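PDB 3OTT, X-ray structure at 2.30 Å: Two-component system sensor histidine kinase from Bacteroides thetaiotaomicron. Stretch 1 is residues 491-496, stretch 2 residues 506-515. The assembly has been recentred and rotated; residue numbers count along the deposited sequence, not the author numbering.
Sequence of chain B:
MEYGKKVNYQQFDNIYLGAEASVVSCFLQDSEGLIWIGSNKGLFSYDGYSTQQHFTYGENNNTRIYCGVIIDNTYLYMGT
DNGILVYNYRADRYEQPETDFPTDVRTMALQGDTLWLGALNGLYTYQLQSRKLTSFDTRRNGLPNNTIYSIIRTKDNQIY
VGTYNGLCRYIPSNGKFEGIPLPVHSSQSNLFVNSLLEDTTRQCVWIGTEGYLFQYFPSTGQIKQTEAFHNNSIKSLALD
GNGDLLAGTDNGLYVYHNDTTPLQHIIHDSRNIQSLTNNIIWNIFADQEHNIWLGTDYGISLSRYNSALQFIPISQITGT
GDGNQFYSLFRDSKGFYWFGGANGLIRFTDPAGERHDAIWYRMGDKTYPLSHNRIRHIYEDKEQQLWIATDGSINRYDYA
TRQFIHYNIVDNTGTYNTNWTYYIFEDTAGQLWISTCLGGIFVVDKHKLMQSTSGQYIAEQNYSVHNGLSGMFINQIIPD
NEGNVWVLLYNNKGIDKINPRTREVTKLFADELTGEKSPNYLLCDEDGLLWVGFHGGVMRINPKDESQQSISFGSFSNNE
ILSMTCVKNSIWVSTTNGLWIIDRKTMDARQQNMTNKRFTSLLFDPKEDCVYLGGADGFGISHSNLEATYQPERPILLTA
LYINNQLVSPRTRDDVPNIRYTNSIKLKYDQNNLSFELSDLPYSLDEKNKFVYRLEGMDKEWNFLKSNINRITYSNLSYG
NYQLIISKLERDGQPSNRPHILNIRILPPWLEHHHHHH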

ATOM      1  N   ASN B 491      10.017 -17.500 -33.207  1.00 28.32           N
ATOM      2  CA  ASN B 491       9.469 -18.747 -33.850  1.00 30.68           C
ATOM      3  C   ASN B 491       9.929 -18.980 -35.308  1.00 29.93           C
ATOM      4  O   ASN B 491       9.148 -19.005 -36.245  1.00 30.34           O
ATOM      5  CB  ASN B 491       7.928 -18.881 -33.687  1.00 31.72           C
ATOM      6  CG  ASN B 491       7.426 -20.341 -33.941  1.00 37.18           C
ATOM      7  OD1 ASN B 491       8.062 -21.324 -33.498  1.00 42.22           O
ATOM      8  ND2 ASN B 491       6.312 -20.480 -34.681  1.00 37.52           N
ATOM      9  N   ASN B 492      11.241 -19.139 -35.449  1.00 29.30           N
ATOM     10  CA  ASN B 492      11.943 -19.262 -36.726  1.00 28.35           C
ATOM     11  C   ASN B 492      12.870 -20.490 -36.644  1.00 27.51           C
ATOM     12  O   ASN B 492      12.789 -21.264 -35.692  1.00 28.48           O
ATOM     13  CB  ASN B 492      12.788 -17.998 -36.947  1.00 27.68           C
ATOM     14  CG  ASN B 492      13.026 -17.687 -38.444  1.00 28.60           C
ATOM     15  OD1 ASN B 492      13.840 -18.325 -39.106  1.00 27.07           O
ATOM     16  ND2 ASN B 492      12.319 -16.692 -38.952  1.00 26.44           N
ATOM     17  N   LYS B 493      13.770 -20.641 -37.597  1.00 25.91           N
ATOM     18  CA  LYS B 493      14.679 -21.801 -37.618  1.00 25.33           C
ATOM     19  C   LYS B 493      16.113 -21.259 -37.652  1.00 23.42           C
ATOM     20  O   LYS B 493      16.434 -20.434 -38.485  1.00 22.18           O
ATOM     21  CB  LYS B 493      14.399 -22.706 -38.864  1.00 26.18           C
ATOM     22  CG  LYS B 493      12.878 -23.054 -39.095  1.00 29.36           C
ATOM     23  CD  LYS B 493      12.558 -24.247 -40.073  1.00 35.66           C
ATOM     24  CE  LYS B 493      12.938 -23.974 -41.553  1.00 41.70           C
ATOM     25  NZ  LYS B 493      11.757 -23.789 -42.540  1.00 45.02           N
ATOM     26  N   GLY B 494      16.966 -21.717 -36.758  1.00 22.16           N
ATOM     27  CA  GLY B 494      18.330 -21.259 -36.735  1.00 22.79           C
ATOM     28  C   GLY B 494      18.415 -19.835 -36.162  1.00 22.42           C
ATOM     29  O   GLY B 494      17.440 -19.316 -35.567  1.00 22.14           O
ATOM     30  N   ILE B 495      19.576 -19.220 -36.344  1.00 21.80           N
ATOM     31  CA  ILE B 495      19.821 -17.800 -36.003  1.00 21.60           C
ATOM     32  C   ILE B 495      20.574 -17.147 -37.168  1.00 21.56           C
ATOM     33  O   ILE B 495      21.275 -17.802 -37.935  1.00 21.83           O
ATOM     34  CB  ILE B 495      20.588 -17.605 -34.602  1.00 22.10           C
ATOM     35  CG1 ILE B 495      21.926 -18.309 -34.614  1.00 22.37           C
ATOM     36  CG2 ILE B 495      19.731 -18.085 -33.354  1.00 20.95           C
ATOM     37  CD1 ILE B 495      22.754 -18.051 -33.318  1.00 27.59           C
ATOM     38  N   ASP B 496      20.380 -15.855 -37.336  1.00 21.88           N
ATOM     39  CA  ASP B 496      20.932 -15.177 -38.482  1.00 22.93           C
ATOM     40  C   ASP B 496      22.235 -14.546 -38.023  1.00 22.41           C
ATOM     41  O   ASP B 496      22.368 -14.202 -36.839  1.00 22.41           O
ATOM     42  CB  ASP B 496      19.931 -14.144 -39.054  1.00 23.02           C
ATOM     43  CG  ASP B 496      18.854 -14.787 -40.002  1.00 29.02           C
ATOM     44  OD1 ASP B 496      18.918 -16.000 -40.270  1.00 31.01           O
ATOM     45  OD2 ASP B 496      17.923 -14.084 -40.495  1.00 35.56           O
ATOM     46  N   THR B 506      23.696 -14.445 -43.111  1.00 23.67           N
ATOM     47  CA  THR B 506      23.703 -15.886 -43.269  1.00 25.18           C
ATOM     48  C   THR B 506      22.814 -16.569 -42.181  1.00 24.08           C
ATOM     49  O   THR B 506      22.847 -16.164 -41.021  1.00 23.58           O
ATOM     50  CB  THR B 506      25.122 -16.431 -43.159  1.00 26.33           C
ATOM     51  OG1 THR B 506      26.009 -15.627 -43.943  1.00 30.86           O
ATOM     52  CG2 THR B 506      25.167 -17.888 -43.701  1.00 27.18           C
ATOM     53  N   LYS B 507      22.073 -17.605 -42.558  1.00 22.32           N
ATOM     54  CA  LYS B 507      21.240 -18.346 -41.622  1.00 21.52           C
ATOM     55  C   LYS B 507      22.005 -19.542 -41.180  1.00 20.92           C
ATOM     56  O   LYS B 507      22.294 -20.362 -42.021  1.00 22.00           O
ATOM     57  CB  LYS B 507      19.948 -18.832 -42.293  1.00 21.33           C
ATOM     58  CG  LYS B 507      19.089 -19.740 -41.392  1.00 21.90           C
ATOM     59  CD  LYS B 507      17.829 -20.269 -42.134  1.00 29.60           C
ATOM     60  CE  LYS B 507      16.718 -19.241 -42.215  1.00 28.59           C
ATOM     61  NZ  LYS B 507      16.308 -18.839 -40.850  1.00 30.06           N
ATOM     62  N   LEU B 508      22.295 -19.679 -39.877  1.00 19.74           N
ATOM     63  CA  LEU B 508      23.086 -20.809 -39.384  1.00 19.15           C
ATOM     64  C   LEU B 508      22.375 -21.714 -38.337  1.00 18.66           C
ATOM     65  O   LEU B 508      21.478 -21.275 -37.660  1.00 15.87           O
ATOM     66  CB  LEU B 508      24.406 -20.308 -38.807  1.00 20.07           C
ATOM     67  CG  LEU B 508      25.451 -19.749 -39.798  1.00 22.37           C
ATOM     68  CD1 LEU B 508      26.401 -18.919 -38.968  1.00 18.76           C
ATOM     69  CD2 LEU B 508      26.174 -20.852 -40.597  1.00 22.47           C
ATOM     70  N   PHE B 509      22.778 -22.989 -38.262  1.00 18.85           N
ATOM     71  CA  PHE B 509      22.242 -23.958 -37.295  1.00 19.57           C
ATOM     72  C   PHE B 509      20.749 -24.245 -37.470  1.00 19.98           C
ATOM     73  O   PHE B 509      20.082 -24.644 -36.520  1.00 20.76           O
ATOM     74  CB  PHE B 509      22.635 -23.539 -35.838  1.00 19.81           C
ATOM     75  CG  PHE B 509      24.102 -23.113 -35.724  1.00 23.11           C
ATOM     76  CD1 PHE B 509      25.121 -24.020 -35.986  1.00 23.41           C
ATOM     77  CD2 PHE B 509      24.456 -21.772 -35.470  1.00 24.45           C
ATOM     78  CE1 PHE B 509      26.483 -23.617 -35.916  1.00 27.17           C
ATOM     79  CE2 PHE B 509      25.794 -21.373 -35.380  1.00 24.05           C
ATOM     80  CZ  PHE B 509      26.803 -22.284 -35.625  1.00 28.16           C
ATOM     81  N   ALA B 510      20.220 -24.026 -38.675  1.00 19.47           N
ATOM     82  CA  ALA B 510      18.822 -24.325 -38.953  1.00 21.34           C
ATOM     83  C   ALA B 510      18.586 -25.838 -39.040  1.00 22.58           C
ATOM     84  O   ALA B 510      17.452 -26.294 -38.988  1.00 24.31           O
ATOM     85  CB  ALA B 510      18.327 -23.603 -40.280  1.00 19.00           C
ATOM     86  N   ASP B 511      19.656 -26.596 -39.187  1.00 24.40           N
ATOM     87  CA  ASP B 511      19.544 -28.036 -39.291  1.00 27.19           C
ATOM     88  C   ASP B 511      19.059 -28.660 -37.964  1.00 26.89           C
ATOM     89  O   ASP B 511      18.250 -29.573 -37.966  1.00 28.37           O
ATOM     90  CB  ASP B 511      20.861 -28.648 -39.827  1.00 28.07           C
ATOM     91  CG  ASP B 511      22.081 -28.386 -38.911  1.00 32.49           C
ATOM     92  OD1 ASP B 511      22.037 -27.487 -38.006  1.00 34.57           O
ATOM     93  OD2 ASP B 511      23.105 -29.091 -39.112  1.00 36.50           O
ATOM     94  N   GLU B 512      19.503 -28.106 -36.840  1.00 26.25           N
ATOM     95  CA  GLU B 512      19.122 -28.573 -35.526  1.00 25.99           C
ATOM     96  C   GLU B 512      18.109 -27.650 -34.838  1.00 24.98           C
ATOM     97  O   GLU B 512      17.138 -28.123 -34.234  1.00 25.39           O
ATOM     98  CB  GLU B 512      20.400 -28.701 -34.671  1.00 26.82           C
ATOM     99  CG  GLU B 512      20.183 -29.421 -33.353  1.00 31.48           C
ATOM    100  CD  GLU B 512      21.486 -29.891 -32.660  1.00 38.41           C
ATOM    101  OE1 GLU B 512      22.587 -29.872 -33.287  1.00 39.74           O
ATOM    102  OE2 GLU B 512      21.376 -30.290 -31.470  1.00 41.48           O
ATOM    103  N   LEU B 513      18.317 -26.327 -34.908  1.00 23.49           N
ATOM    104  CA  LEU B 513      17.438 -25.420 -34.201  1.00 23.39           C
ATOM    105  C   LEU B 513      16.108 -25.183 -34.927  1.00 24.04           C
ATOM    106  O   LEU B 513      15.901 -24.144 -35.522  1.00 24.26           O
ATOM    107  CB  LEU B 513      18.156 -24.125 -33.961  1.00 23.17           C
ATOM    108  CG  LEU B 513      19.340 -24.101 -32.990  1.00 24.88           C
ATOM    109  CD1 LEU B 513      19.954 -22.690 -33.127  1.00 27.13           C
ATOM    110  CD2 LEU B 513      18.904 -24.336 -31.585  1.00 23.19           C
ATOM    111  N   THR B 514      15.201 -26.146 -34.878  1.00 24.71           N
ATOM    112  CA  THR B 514      14.072 -26.178 -35.799  1.00 26.44           C
ATOM    113  C   THR B 514      12.973 -27.060 -35.172  1.00 27.62           C
ATOM    114  O   THR B 514      13.291 -27.944 -34.368  1.00 27.67           O
ATOM    115  CB  THR B 514      14.524 -26.744 -37.171  1.00 26.22           C
ATOM    116  OG1 THR B 514      13.484 -26.637 -38.133  1.00 30.34           O
ATOM    117  CG2 THR B 514      14.874 -28.166 -37.074  1.00 27.35           C
ATOM    118  N   GLY B 515      11.707 -26.802 -35.532  1.00 28.67           N
ATOM    119  CA  GLY B 515      10.548 -27.516 -34.964  1.00 30.48           C
ATOM    120  C   GLY B 515      10.523 -27.341 -33.458  1.00 30.60           C
ATOM    121  O   GLY B 515      10.493 -26.211 -32.952  1.00 30.24           O
TER

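What holds the two strands in register? Ile495 and Leu508 form an antiparallel pair that satisfies both residues' backbone groups: Ile495 N donates to Leu508 O at 3.1 Å, and Leu508 N donates to Ile495 O at 2.9 Å, nearly straight at 176°. In the next pair, Asp496 with Lys507, no such bonds link the backbones, but Asp496 CA lies 3.3 Å from Thr506 O in a CA-H...O contact.

What takes over where the strand ends? The chain of stretch 2 turns, with Leu513 N hydrogen-bonded to Phe509 O at 2.9 Å, and this brings Leu513 O back to accept from Gly494 N, also at 2.9 Å. Lys493 CA makes a CA-H...O contact with Leu513 O at 3.4 Å. Gly494 fits closely here: an ideal CB would clash with Leu508 O, and its positive phi also favours glycine.

How is the Lys507 ammonium satisfied? Lys507 NZ donates to Lys493 O at 2.9 Å and to Asn492 OD1 at 3.1 Å, and forms a long salt bridge with Asp496 OD1 at 3.9 Å; it has a further hydrogen bond elsewhere in the structure. Asn492 OD1 serves twice, since it also accepts from Lys493 N at 2.8 Å. Both Asp496 carboxylate oxygens have hydrogen-bond partners elsewhere in the structure.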